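Local structure of CAMK/CAMK2 protein kinase (Salpingoeca rosetta, 5IG1) at residues E102-Y113 with T290-R301. The protein probably phosphorylates serine and threonine residues of proteins with ATP as a calcium/calmodulin-dependent kinase, of which this construct holds the kinase domain and regulatory segment. Sequence-based numbering, arbitrary orientation.
Sequences ELFDEIVTRKFY and TLEELKKFNARR
R301 NH2 is held by two oxygens, with a third farther off. E102 OE1 lies 2.7 Å from R301 NH2 in a salt bridge whose N-H...O angle of 166° is nearly straight, with carboxylate and guanidinium almost coplanar; N298 OD1, 3.3 Å from NH2, accepts a second bond, and D105 OD1 adds a long ion pair at 3.6 Å from the same nitrogen. R301 reaches them with CG between its backbone N and carbonyl carbon (chi1 48°) and an extended chain as far as NE. The N298 amide works in both directions: ND2 donates to F104 O (2.9 Å) from above the carbonyl plane, while OD1 faces R301. With an alanine at this position, F104 O would probably lose this donor and the guanidinium one of the bonds limiting its rotation. Beside the amide, V108 CG1 packs against L294 CB (3.6 Å) and K295 CG. The F104 side chain is a knob among L294, F297, N298 and R301, with F297 CE2 at its ring edge, 3.8 Å from F104 CD2. Farther along, L291 CD1 lies against both I107 CG2 and Y113 CD2, 3.5 Å from the tyrosine atom. Helix 290-301 belongs to the regulatory segment of CaMKII kinases, where T290 probably corresponds to the autophosphorylated threonine, here hydrogen-bonded through OG1 to L212 O. It runs roughly antiparallel (139°) to the short helix 103-107 of the kinase C-lobe, and both rest on helix 198-213: F104 and L294 touch I210, and I107 meets L211. E102 contacts L148 of strand 147-149.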
loop_
_atom_site.group_PDB
_atom_site.type_symbol
_atom_site.label_atom_id
_atom_site.label_comp_id
_atom_site.label_asym_id
_atom_site.label_seq_id
_atom_site.Cartn_x
_atom_site.Cartn_y
_atom_site.Cartn_z
ATOM N N GLU A 102 4.408 -8.488 4.729
ATOM C CA GLU A 102 4.418 -7.035 4.778
ATOM C C GLU A 102 5.843 -6.512 4.919
ATOM O O GLU A 102 6.646 -7.050 5.686
ATOM C CB GLU A 102 3.563 -6.538 5.943
ATOM C CG GLU A 102 2.095 -6.911 5.852
ATOM C CD GLU A 102 1.269 -6.286 6.958
ATOM O OE1 GLU A 102 1.849 -5.590 7.817
ATOM O OE2 GLU A 102 0.039 -6.487 6.967
ATOM N N LEU A 103 6.139 -5.436 4.181
ATOM C CA LEU A 103 7.469 -4.828 4.199
ATOM C C LEU A 103 7.896 -4.437 5.611
ATOM O O LEU A 103 9.053 -4.645 6.003
ATOM C CB LEU A 103 7.478 -3.604 3.281
ATOM C CG LEU A 103 8.713 -2.704 3.299
ATOM C CD1 LEU A 103 9.910 -3.475 2.791
ATOM C CD2 LEU A 103 8.485 -1.426 2.480
ATOM N N PHE A 104 6.974 -3.869 6.392
ATOM C CA PHE A 104 7.347 -3.391 7.719
ATOM C C PHE A 104 7.596 -4.548 8.672
ATOM O O PHE A 104 8.400 -4.419 9.600
ATOM C CB PHE A 104 6.269 -2.457 8.275
ATOM C CG PHE A 104 6.266 -1.080 7.651
ATOM C CD1 PHE A 104 6.737 -0.873 6.366
ATOM C CD2 PHE A 104 5.809 0.011 8.364
ATOM C CE1 PHE A 104 6.735 0.386 5.803
ATOM C CE2 PHE A 104 5.805 1.272 7.801
ATOM C CZ PHE A 104 6.274 1.459 6.523
ATOM N N ASP A 105 6.931 -5.685 8.456
ATOM C CA ASP A 105 7.214 -6.864 9.261
ATOM C C ASP A 105 8.577 -7.464 8.935
ATOM O O ASP A 105 9.121 -8.219 9.746
ATOM C CB ASP A 105 6.123 -7.919 9.068
ATOM C CG ASP A 105 4.780 -7.490 9.633
ATOM O OD1 ASP A 105 4.755 -6.631 10.538
ATOM O OD2 ASP A 105 3.747 -8.024 9.176
ATOM N N GLU A 106 9.140 -7.149 7.767
ATOM C CA GLU A 106 10.424 -7.712 7.374
ATOM C C GLU A 106 11.583 -6.793 7.715
ATOM O O GLU A 106 12.669 -7.276 8.064
ATOM C CB GLU A 106 10.436 -8.017 5.871
ATOM C CG GLU A 106 11.666 -8.803 5.395
ATOM C CD GLU A 106 12.830 -7.913 4.996
ATOM O OE1 GLU A 106 12.641 -6.684 4.899
ATOM O OE2 GLU A 106 13.936 -8.442 4.774
ATOM N N ILE A 107 11.377 -5.481 7.604
ATOM C CA ILE A 107 12.427 -4.531 7.964
ATOM C C ILE A 107 12.861 -4.735 9.413
ATOM O O ILE A 107 14.057 -4.685 9.727
ATOM C CB ILE A 107 11.947 -3.093 7.697
ATOM C CG1 ILE A 107 11.785 -2.870 6.194
ATOM C CG2 ILE A 107 12.918 -2.081 8.269
ATOM C CD1 ILE A 107 11.244 -1.504 5.847
ATOM N N VAL A 108 11.908 -4.999 10.315
ATOM C CA VAL A 108 12.256 -5.184 11.723
ATOM C C VAL A 108 13.130 -6.410 11.931
ATOM O O VAL A 108 13.785 -6.525 12.972
ATOM C CB VAL A 108 10.999 -5.274 12.619
ATOM C CG1 VAL A 108 10.302 -3.929 12.708
ATOM C CG2 VAL A 108 10.052 -6.341 12.104
ATOM N N THR A 109 13.156 -7.337 10.978
ATOM C CA THR A 109 13.997 -8.523 11.100
ATOM C C THR A 109 15.364 -8.353 10.447
ATOM O O THR A 109 16.188 -9.269 10.525
ATOM C CB THR A 109 13.297 -9.752 10.499
ATOM O OG1 THR A 109 13.444 -9.742 9.074
ATOM C CG2 THR A 109 11.817 -9.756 10.860
ATOM N N ARG A 110 15.629 -7.215 9.813
ATOM C CA ARG A 110 16.905 -7.011 9.142
ATOM C C ARG A 110 17.989 -6.677 10.154
ATOM O O ARG A 110 17.742 -5.980 11.143
ATOM C CB ARG A 110 16.805 -5.888 8.108
ATOM C CG ARG A 110 15.811 -6.153 6.980
ATOM C CD ARG A 110 16.014 -5.175 5.841
ATOM N NE ARG A 110 14.943 -5.248 4.850
ATOM C CZ ARG A 110 14.892 -4.500 3.752
ATOM N NH1 ARG A 110 15.859 -3.626 3.497
ATOM N NH2 ARG A 110 13.881 -4.627 2.905
ATOM N N LYS A 111 19.195 -7.192 9.911
ATOM C CA LYS A 111 20.340 -6.806 10.722
ATOM C C LYS A 111 20.916 -5.470 10.282
ATOM O O LYS A 111 21.674 -4.852 11.038
ATOM C CB LYS A 111 21.432 -7.878 10.660
ATOM C CG LYS A 111 22.205 -7.898 9.345
ATOM C CD LYS A 111 23.544 -8.613 9.491
ATOM C CE LYS A 111 24.486 -7.860 10.430
ATOM N NZ LYS A 111 24.837 -6.501 9.916
ATOM N N PHE A 112 20.577 -5.018 9.078
ATOM C CA PHE A 112 21.092 -3.769 8.541
ATOM C C PHE A 112 19.977 -3.091 7.766
ATOM O O PHE A 112 19.360 -3.704 6.889
ATOM C CB PHE A 112 22.309 -4.003 7.641
ATOM C CG PHE A 112 22.887 -2.745 7.057
ATOM C CD1 PHE A 112 23.736 -1.946 7.804
ATOM C CD2 PHE A 112 22.598 -2.373 5.753
ATOM C CE1 PHE A 112 24.281 -0.793 7.265
ATOM C CE2 PHE A 112 23.135 -1.222 5.209
ATOM C CZ PHE A 112 23.974 -0.426 5.968
ATOM N N TYR A 113 19.717 -1.834 8.101
ATOM C CA TYR A 113 18.657 -1.069 7.461
ATOM C C TYR A 113 19.053 0.395 7.534
ATOM O O TYR A 113 19.334 0.909 8.622
ATOM C CB TYR A 113 17.307 -1.314 8.141
ATOM C CG TYR A 113 16.183 -0.463 7.610
ATOM C CD1 TYR A 113 15.615 -0.725 6.374
ATOM C CD2 TYR A 113 15.685 0.597 8.347
ATOM C CE1 TYR A 113 14.585 0.052 5.882
ATOM C CE2 TYR A 113 14.657 1.377 7.870
ATOM C CZ TYR A 113 14.109 1.107 6.631
ATOM O OH TYR A 113 13.081 1.884 6.141
ATOM N N THR A 290 15.388 2.942 14.462
ATOM C CA THR A 290 14.236 2.827 13.575
ATOM C C THR A 290 13.657 1.421 13.617
ATOM O O THR A 290 12.435 1.238 13.534
ATOM C CB THR A 290 14.633 3.199 12.149
ATOM O OG1 THR A 290 15.110 4.551 12.124
ATOM C CG2 THR A 290 13.432 3.074 11.217
ATOM N N LEU A 291 14.521 0.415 13.759
ATOM C CA LEU A 291 14.063 -0.968 13.805
ATOM C C LEU A 291 13.307 -1.261 15.099
ATOM O O LEU A 291 12.251 -1.904 15.079
ATOM C CB LEU A 291 15.258 -1.913 13.632
ATOM C CG LEU A 291 15.530 -2.421 12.210
ATOM C CD1 LEU A 291 15.239 -1.343 11.183
ATOM C CD2 LEU A 291 16.961 -2.927 12.053
ATOM N N GLU A 292 13.833 -0.804 16.239
ATOM C CA GLU A 292 13.154 -1.054 17.511
ATOM C C GLU A 292 11.825 -0.309 17.578
ATOM O O GLU A 292 10.778 -0.890 17.910
ATOM C CB GLU A 292 14.058 -0.640 18.672
ATOM C CG GLU A 292 15.444 -1.261 18.650
ATOM C CD GLU A 292 15.464 -2.681 19.186
ATOM O OE1 GLU A 292 14.376 -3.237 19.456
ATOM O OE2 GLU A 292 16.573 -3.237 19.347
ATOM N N GLU A 293 11.854 0.986 17.265
ATOM C CA GLU A 293 10.626 1.764 17.197
ATOM C C GLU A 293 9.643 1.149 16.216
ATOM O O GLU A 293 8.427 1.214 16.427
ATOM C CB GLU A 293 10.946 3.206 16.798
ATOM C CG GLU A 293 9.847 4.191 17.119
ATOM C CD GLU A 293 9.431 4.129 18.570
ATOM O OE1 GLU A 293 8.281 3.730 18.841
ATOM O OE2 GLU A 293 10.262 4.469 19.438
ATOM N N LEU A 294 10.156 0.540 15.146
ATOM C CA LEU A 294 9.286 -0.067 14.149
ATOM C C LEU A 294 8.660 -1.353 14.669
ATOM O O LEU A 294 7.524 -1.670 14.309
ATOM C CB LEU A 294 10.074 -0.310 12.861
ATOM C CG LEU A 294 9.287 -0.569 11.576
ATOM C CD1 LEU A 294 8.207 0.464 11.385
ATOM C CD2 LEU A 294 10.236 -0.565 10.378
ATOM N N LYS A 295 9.377 -2.105 15.510
ATOM C CA LYS A 295 8.758 -3.229 16.211
ATOM C C LYS A 295 7.621 -2.746 17.101
ATOM O O LYS A 295 6.544 -3.359 17.147
ATOM C CB LYS A 295 9.802 -3.985 17.040
ATOM C CG LYS A 295 10.932 -4.586 16.214
ATOM C CD LYS A 295 12.140 -4.975 17.071
ATOM C CE LYS A 295 13.300 -5.454 16.196
ATOM N NZ LYS A 295 14.595 -5.556 16.922
ATOM N N LYS A 296 7.846 -1.640 17.822
ATOM C CA LYS A 296 6.770 -1.087 18.642
ATOM C C LYS A 296 5.590 -0.654 17.778
ATOM O O LYS A 296 4.429 -0.840 18.161
ATOM C CB LYS A 296 7.290 0.084 19.479
ATOM C CG LYS A 296 8.438 -0.277 20.420
ATOM C CD LYS A 296 8.345 0.474 21.745
ATOM C CE LYS A 296 8.675 1.953 21.598
ATOM N NZ LYS A 296 10.122 2.175 21.308
ATOM N N PHE A 297 5.876 -0.095 16.598
ATOM C CA PHE A 297 4.830 0.369 15.685
ATOM C C PHE A 297 4.012 -0.797 15.142
ATOM O O PHE A 297 2.775 -0.795 15.208
ATOM C CB PHE A 297 5.487 1.154 14.546
ATOM C CG PHE A 297 4.539 1.614 13.469
ATOM C CD1 PHE A 297 3.677 2.674 13.688
ATOM C CD2 PHE A 297 4.547 1.013 12.217
ATOM C CE1 PHE A 297 2.822 3.111 12.693
ATOM C CE2 PHE A 297 3.696 1.444 11.219
ATOM C CZ PHE A 297 2.832 2.496 11.455
ATOM N N ASN A 298 4.697 -1.796 14.576
ATOM C CA ASN A 298 4.024 -2.999 14.100
ATOM C C ASN A 298 3.173 -3.615 15.196
ATOM O O ASN A 298 2.052 -4.069 14.940
ATOM C CB ASN A 298 5.046 -4.023 13.594
ATOM C CG ASN A 298 5.739 -3.593 12.308
ATOM O OD1 ASN A 298 5.209 -2.790 11.530
ATOM N ND2 ASN A 298 6.930 -4.141 12.072
ATOM N N ALA A 299 3.686 -3.633 16.430
ATOM C CA ALA A 299 2.883 -4.142 17.537
ATOM C C ALA A 299 1.652 -3.275 17.764
ATOM O O ALA A 299 0.553 -3.794 17.993
ATOM C CB ALA A 299 3.726 -4.224 18.808
ATOM N N ARG A 300 1.808 -1.954 17.673
ATOM C CA ARG A 300 0.711 -1.058 18.015
ATOM C C ARG A 300 -0.434 -1.130 17.011
ATOM O O ARG A 300 -1.598 -1.063 17.409
ATOM C CB ARG A 300 1.222 0.378 18.141
ATOM C CG ARG A 300 1.570 0.749 19.562
ATOM C CD ARG A 300 1.896 2.234 19.712
ATOM N NE ARG A 300 3.246 2.562 19.261
ATOM C CZ ARG A 300 3.521 3.190 18.123
ATOM N NH1 ARG A 300 2.539 3.583 17.325
ATOM N NH2 ARG A 300 4.779 3.436 17.785
ATOM N N ARG A 301 -0.141 -1.220 15.708
ATOM C CA ARG A 301 -1.232 -1.140 14.738
ATOM C C ARG A 301 -2.112 -2.389 14.773
ATOM O O ARG A 301 -3.321 -2.298 14.544
ATOM C CB ARG A 301 -0.691 -0.869 13.331
ATOM C CG ARG A 301 0.450 -1.734 12.878
ATOM C CD ARG A 301 1.032 -1.169 11.596
ATOM N NE ARG A 301 2.036 -2.029 10.992
ATOM C CZ ARG A 301 1.747 -3.043 10.185
ATOM N NH1 ARG A 301 0.482 -3.312 9.888
ATOM N NH2 ARG A 301 2.714 -3.786 9.676
#